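Local coordinates for catalase (PDB 1M7S), which decomposes hydrogen peroxide into water and oxygen with a haem cofactor, protecting the cell from peroxide damage, at the interface of chains A and B. Coordinates in Å, arbitrary orientation; residue numbers count along the deposited sequence, not the author numbering. Chains: chain A/B, Catalase.

Contact 1: the interface of chains A and B. Residues chain A 26-29, 34; chain B 27-30.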
loop_
_atom_site.group_PDB
_atom_site.type_symbol
_atom_site.label_atom_id
_atom_site.label_comp_id
_atom_site.label_asym_id
_atom_site.label_seq_id
_atom_site.Cartn_x
_atom_site.Cartn_y
_atom_site.Cartn_z
ATOM N N PRO A 26 11.152 28.144 -16.341
ATOM C CA PRO A 26 10.682 27.058 -15.520
ATOM C C PRO A 26 11.032 25.690 -16.074
ATOM O O PRO A 26 11.266 25.514 -17.272
ATOM C CB PRO A 26 9.138 27.172 -15.468
ATOM C CG PRO A 26 8.877 27.911 -16.792
ATOM C CD PRO A 26 10.035 28.832 -17.024
ATOM N N VAL A 27 10.974 24.695 -15.203
ATOM C CA VAL A 27 11.258 23.294 -15.525
ATOM C C VAL A 27 10.110 22.642 -16.283
ATOM O O VAL A 27 8.938 22.936 -16.047
ATOM C CB VAL A 27 11.526 22.517 -14.228
ATOM C CG1 VAL A 27 11.621 20.999 -14.457
ATOM C CG2 VAL A 27 12.851 23.026 -13.649
ATOM N N LEU A 28 10.446 21.801 -17.298
ATOM C CA LEU A 28 9.362 21.188 -18.062
ATOM C C LEU A 28 8.898 19.846 -17.518
ATOM O O LEU A 28 9.698 19.013 -17.113
ATOM C CB LEU A 28 9.838 20.919 -19.509
ATOM C CG LEU A 28 10.405 22.153 -20.234
ATOM C CD1 LEU A 28 10.847 21.698 -21.628
ATOM C CD2 LEU A 28 9.367 23.256 -20.181
ATOM N N LEU A 29 7.598 19.600 -17.606
ATOM C CA LEU A 29 7.007 18.328 -17.204
ATOM C C LEU A 29 7.538 17.144 -18.001
ATOM O O LEU A 29 7.715 16.029 -17.476
ATOM C CB LEU A 29 5.494 18.447 -17.384
ATOM C CG LEU A 29 4.633 17.239 -16.957
ATOM C CD1 LEU A 29 4.783 16.905 -15.480
ATOM C CD2 LEU A 29 3.173 17.536 -17.303
ATOM N N LEU A 34 14.250 13.646 -14.769
ATOM C CA LEU A 34 13.954 14.287 -13.473
ATOM C C LEU A 34 12.814 13.567 -12.758
ATOM O O LEU A 34 12.894 13.239 -11.544
ATOM C CB LEU A 34 13.618 15.760 -13.706
ATOM C CG LEU A 34 13.110 16.560 -12.515
ATOM C CD1 LEU A 34 14.234 16.690 -11.469
ATOM C CD2 LEU A 34 12.684 17.934 -12.997
ATOM N N VAL B 27 4.487 21.722 -21.640
ATOM C CA VAL B 27 3.776 21.986 -20.379
ATOM C C VAL B 27 4.751 22.138 -19.210
ATOM O O VAL B 27 5.774 21.489 -19.125
ATOM C CB VAL B 27 2.797 20.823 -20.102
ATOM C CG1 VAL B 27 2.214 20.773 -18.704
ATOM C CG2 VAL B 27 1.634 20.995 -21.119
ATOM N N LEU B 28 4.382 22.984 -18.226
ATOM C CA LEU B 28 5.273 23.249 -17.115
ATOM C C LEU B 28 5.073 22.308 -15.927
ATOM O O LEU B 28 3.933 22.091 -15.552
ATOM C CB LEU B 28 4.997 24.655 -16.571
ATOM C CG LEU B 28 5.295 25.788 -17.605
ATOM C CD1 LEU B 28 5.245 27.102 -16.865
ATOM C CD2 LEU B 28 6.638 25.546 -18.256
ATOM N N LEU B 29 6.171 21.917 -15.303
ATOM C CA LEU B 29 6.091 21.081 -14.100
ATOM C C LEU B 29 5.398 21.830 -12.958
ATOM O O LEU B 29 4.638 21.227 -12.170
ATOM C CB LEU B 29 7.514 20.692 -13.675
ATOM C CG LEU B 29 7.622 19.850 -12.391
ATOM C CD1 LEU B 29 6.883 18.523 -12.507
ATOM C CD2 LEU B 29 9.065 19.583 -11.984
ATOM N N GLN B 30 5.423 23.164 -12.945
ATOM C CA GLN B 30 4.814 23.896 -11.840
ATOM C C GLN B 30 3.314 24.034 -11.875
ATOM O O GLN B 30 2.775 24.727 -10.990
ATOM C CB GLN B 30 5.447 25.291 -11.718
ATOM C CG GLN B 30 5.095 26.216 -12.871
ATOM C CD GLN B 30 5.680 27.594 -12.555
ATOM O OE1 GLN B 30 6.877 27.785 -12.580
ATOM N NE2 GLN B 30 4.779 28.524 -12.239
HETATM O O HOH W 1 7.654 24.388 -14.197
#

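Contact 2: the interface of chains A and B. Residues chain A 376-378; chain B 136, 139, 161, 164.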
loop_
_atom_site.group_PDB
_atom_site.type_symbol
_atom_site.label_atom_id
_atom_site.label_comp_id
_atom_site.label_asym_id
_atom_site.label_seq_id
_atom_site.Cartn_x
_atom_site.Cartn_y
_atom_site.Cartn_z
ATOM N N TYR A 376 -4.550 -25.085 -8.181
ATOM C CA TYR A 376 -5.453 -25.665 -7.188
ATOM C C TYR A 376 -4.989 -27.088 -6.842
ATOM O O TYR A 376 -4.210 -27.730 -7.588
ATOM C CB TYR A 376 -6.884 -25.657 -7.714
ATOM C CG TYR A 376 -7.071 -26.346 -9.057
ATOM C CD1 TYR A 376 -7.288 -27.715 -9.143
ATOM C CD2 TYR A 376 -7.013 -25.594 -10.225
ATOM C CE1 TYR A 376 -7.466 -28.328 -10.382
ATOM C CE2 TYR A 376 -7.169 -26.191 -11.471
ATOM C CZ TYR A 376 -7.389 -27.569 -11.524
ATOM O OH TYR A 376 -7.550 -28.156 -12.766
ATOM N N GLU A 377 -5.407 -27.562 -5.670
ATOM C CA GLU A 377 -5.059 -28.914 -5.178
ATOM C C GLU A 377 -6.290 -29.366 -4.387
ATOM O O GLU A 377 -6.911 -28.567 -3.682
ATOM C CB GLU A 377 -3.851 -28.898 -4.258
ATOM C CG GLU A 377 -3.197 -30.195 -3.884
ATOM C CD GLU A 377 -4.021 -31.092 -2.975
ATOM O OE1 GLU A 377 -4.805 -30.600 -2.123
ATOM O OE2 GLU A 377 -3.936 -32.326 -3.199
ATOM N N PRO A 378 -6.731 -30.595 -4.606
ATOM C CA PRO A 378 -6.113 -31.588 -5.434
ATOM C C PRO A 378 -6.353 -31.513 -6.946
ATOM O O PRO A 378 -7.292 -30.892 -7.393
ATOM C CB PRO A 378 -6.694 -32.948 -4.918
ATOM C CG PRO A 378 -8.059 -32.498 -4.487
ATOM C CD PRO A 378 -7.959 -31.085 -3.945
ATOM N N LYS B 136 -9.566 -25.597 1.990
ATOM C CA LYS B 136 -9.733 -25.807 0.571
ATOM C C LYS B 136 -10.252 -24.578 -0.143
ATOM O O LYS B 136 -10.356 -24.613 -1.394
ATOM C CB LYS B 136 -10.770 -26.946 0.343
ATOM C CG LYS B 136 -10.294 -28.307 0.881
ATOM C CD LYS B 136 -8.845 -28.596 0.619
ATOM C CE LYS B 136 -8.383 -28.730 -0.809
ATOM N NZ LYS B 136 -6.949 -29.207 -0.893
ATOM N N ASP B 139 -8.160 -23.128 -3.009
ATOM C CA ASP B 139 -8.099 -24.111 -4.102
ATOM C C ASP B 139 -9.383 -24.093 -4.911
ATOM O O ASP B 139 -9.400 -24.017 -6.142
ATOM C CB ASP B 139 -7.898 -25.541 -3.561
ATOM C CG ASP B 139 -6.597 -25.658 -2.827
ATOM O OD1 ASP B 139 -6.691 -25.831 -1.576
ATOM O OD2 ASP B 139 -5.486 -25.563 -3.402
ATOM N N PHE B 161 -10.807 -30.494 -10.244
ATOM C CA PHE B 161 -10.810 -30.317 -8.789
ATOM C C PHE B 161 -11.970 -31.014 -8.092
ATOM O O PHE B 161 -11.770 -31.796 -7.153
ATOM C CB PHE B 161 -10.949 -28.801 -8.520
ATOM C CG PHE B 161 -11.095 -28.483 -7.053
ATOM C CD1 PHE B 161 -10.003 -28.578 -6.217
ATOM C CD2 PHE B 161 -12.329 -28.056 -6.592
ATOM C CE1 PHE B 161 -10.175 -28.261 -4.865
ATOM C CE2 PHE B 161 -12.494 -27.758 -5.251
ATOM C CZ PHE B 161 -11.397 -27.834 -4.404
ATOM N N HIS B 164 -12.492 -34.751 -7.021
ATOM C CA HIS B 164 -11.948 -35.224 -5.755
ATOM C C HIS B 164 -12.798 -34.809 -4.575
ATOM O O HIS B 164 -12.388 -34.965 -3.399
ATOM C CB HIS B 164 -10.564 -34.583 -5.572
ATOM C CG HIS B 164 -9.586 -34.837 -6.673
ATOM N ND1 HIS B 164 -9.515 -34.041 -7.816
ATOM C CD2 HIS B 164 -8.646 -35.797 -6.794
ATOM C CE1 HIS B 164 -8.538 -34.538 -8.589
ATOM N NE2 HIS B 164 -8.001 -35.585 -8.003
#

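Contact 1: the interface of chains A and B
The loop before helix 32-41 of chain A meets the same loop of chain B, the two running antiparallel around a local two-fold that passes close to the paired A:Leu28 and B:Leu28. In this haem catalase the pairing amounts to a minimal beta bridge between N-terminal arms. Backbone N-H of B:Leu29 donates to the carbonyl O of A:Val27 at 3.0 Å and nearly straight (169° at H), and A:Leu29 N returns the bond to B:Val27 O. The carbonyl of A:Val27 has a second partner: a water 2.7 Å from its O also touches the backbone N of B:Gln30, so one polar atom is gripped twice.

Branched aliphatic side chains suit the surroundings of this bridge because they shield its polar groups without competing for them. A:Leu29 has CG anti to the backbone N (chi1 -177°), which lays CD2 alongside B:Val27, 3.7 Å from its CG1, the two side chains pointing the same way. B:Leu29 does likewise beside A:Val27, while its CD2 also reaches CD2 of A:Leu34 on helix 32-41. The two Leu29 side chains meet at about a right angle, CD1 to CD1 at 4.0 Å. The Leu28 pair turns its CD2 methyls toward each other at the same separation. Next to them both methyls of B:Leu28 abut ring atom CG of A:Pro26 from the same side, CD2 at 3.6 Å and CD1 almost as near. Proline fits here: its stiff ring offers a compact apolar knob, and the residue keeps the arm extended. B:Gln30 adds a peripheral touch through its amide OE1, near A:Pro26 CB.

Contact 2: the interface of chains A and B
A:Glu377 sends CG anti to its backbone N (chi1 -168°) and then bends at chi2, which brings one carboxylate oxygen over to B:Lys136. The lysine chain is itself bent at chi2 and chi3, curling its ammonium end back toward the loop of chain A. The result is a salt bridge, B:Lys136 NZ to A:Glu377 OE1 at 2.8 Å, with the two side chains crossing obliquely. The same NZ donates to the main-chain O of A:Glu377 at 2.9 Å, arriving from above the carbonyl plane, 53° out of it. Lysine suits this place because one flexible chain can hold both the side chain and the backbone of its partner. B:Asp139, on helix 137-144, lies on the other flank: its OD1 is 3.5 Å from B:Lys136 NZ, and its OD2 accepts a weak, bent bond from A:Glu377 N. The ammonium thus lies among two carboxylates and a carbonyl, which would be expected to stabilise its positive charge.

The apolar half centres on A:Pro378, which follows a cis peptide bond, a link that proline accepts more readily than other residues. Its ring slides past B:His164, CB over one face of the imidazole and offset toward the rim, CG 3.4 Å from the histidine CB. The imidazole is held at its edge by its own chain, ND1 donating to B:Phe161 O at 3.2 Å with that oxygen nearly in the ring plane. B:Phe161, on helix 156-162, sets CE1 3.7 Å from A:Pro378 CD and presents its ring edge to A:Glu377 O. Its CB lies above one face of the A:Tyr376 ring, at the rim, 3.9 Å from CD1. By seating an extended loop of one subunit on helices and an adjoining loop of another, the site helps hold the catalase tetramer together.

Contact 1 and contact 2 lie about 54 Å apart and have no residues in common, yet both join chains A and B. Contact 1 links equivalent N-terminal segments across the two-fold and is its own twin, whereas contact 2, a loop of one subunit on helices and an adjoining loop of the other, is repeated with the chains exchanged. Contact 1 and the two copies of contact 2 together should resist rocking of the subunits better than any one alone. Contact 2 is centred about 18 Å from B:His52, contact 1 about 40 Å from A:His52. Contact 2 could therefore help steady the partner's haem site, with contact 1 serving assembly.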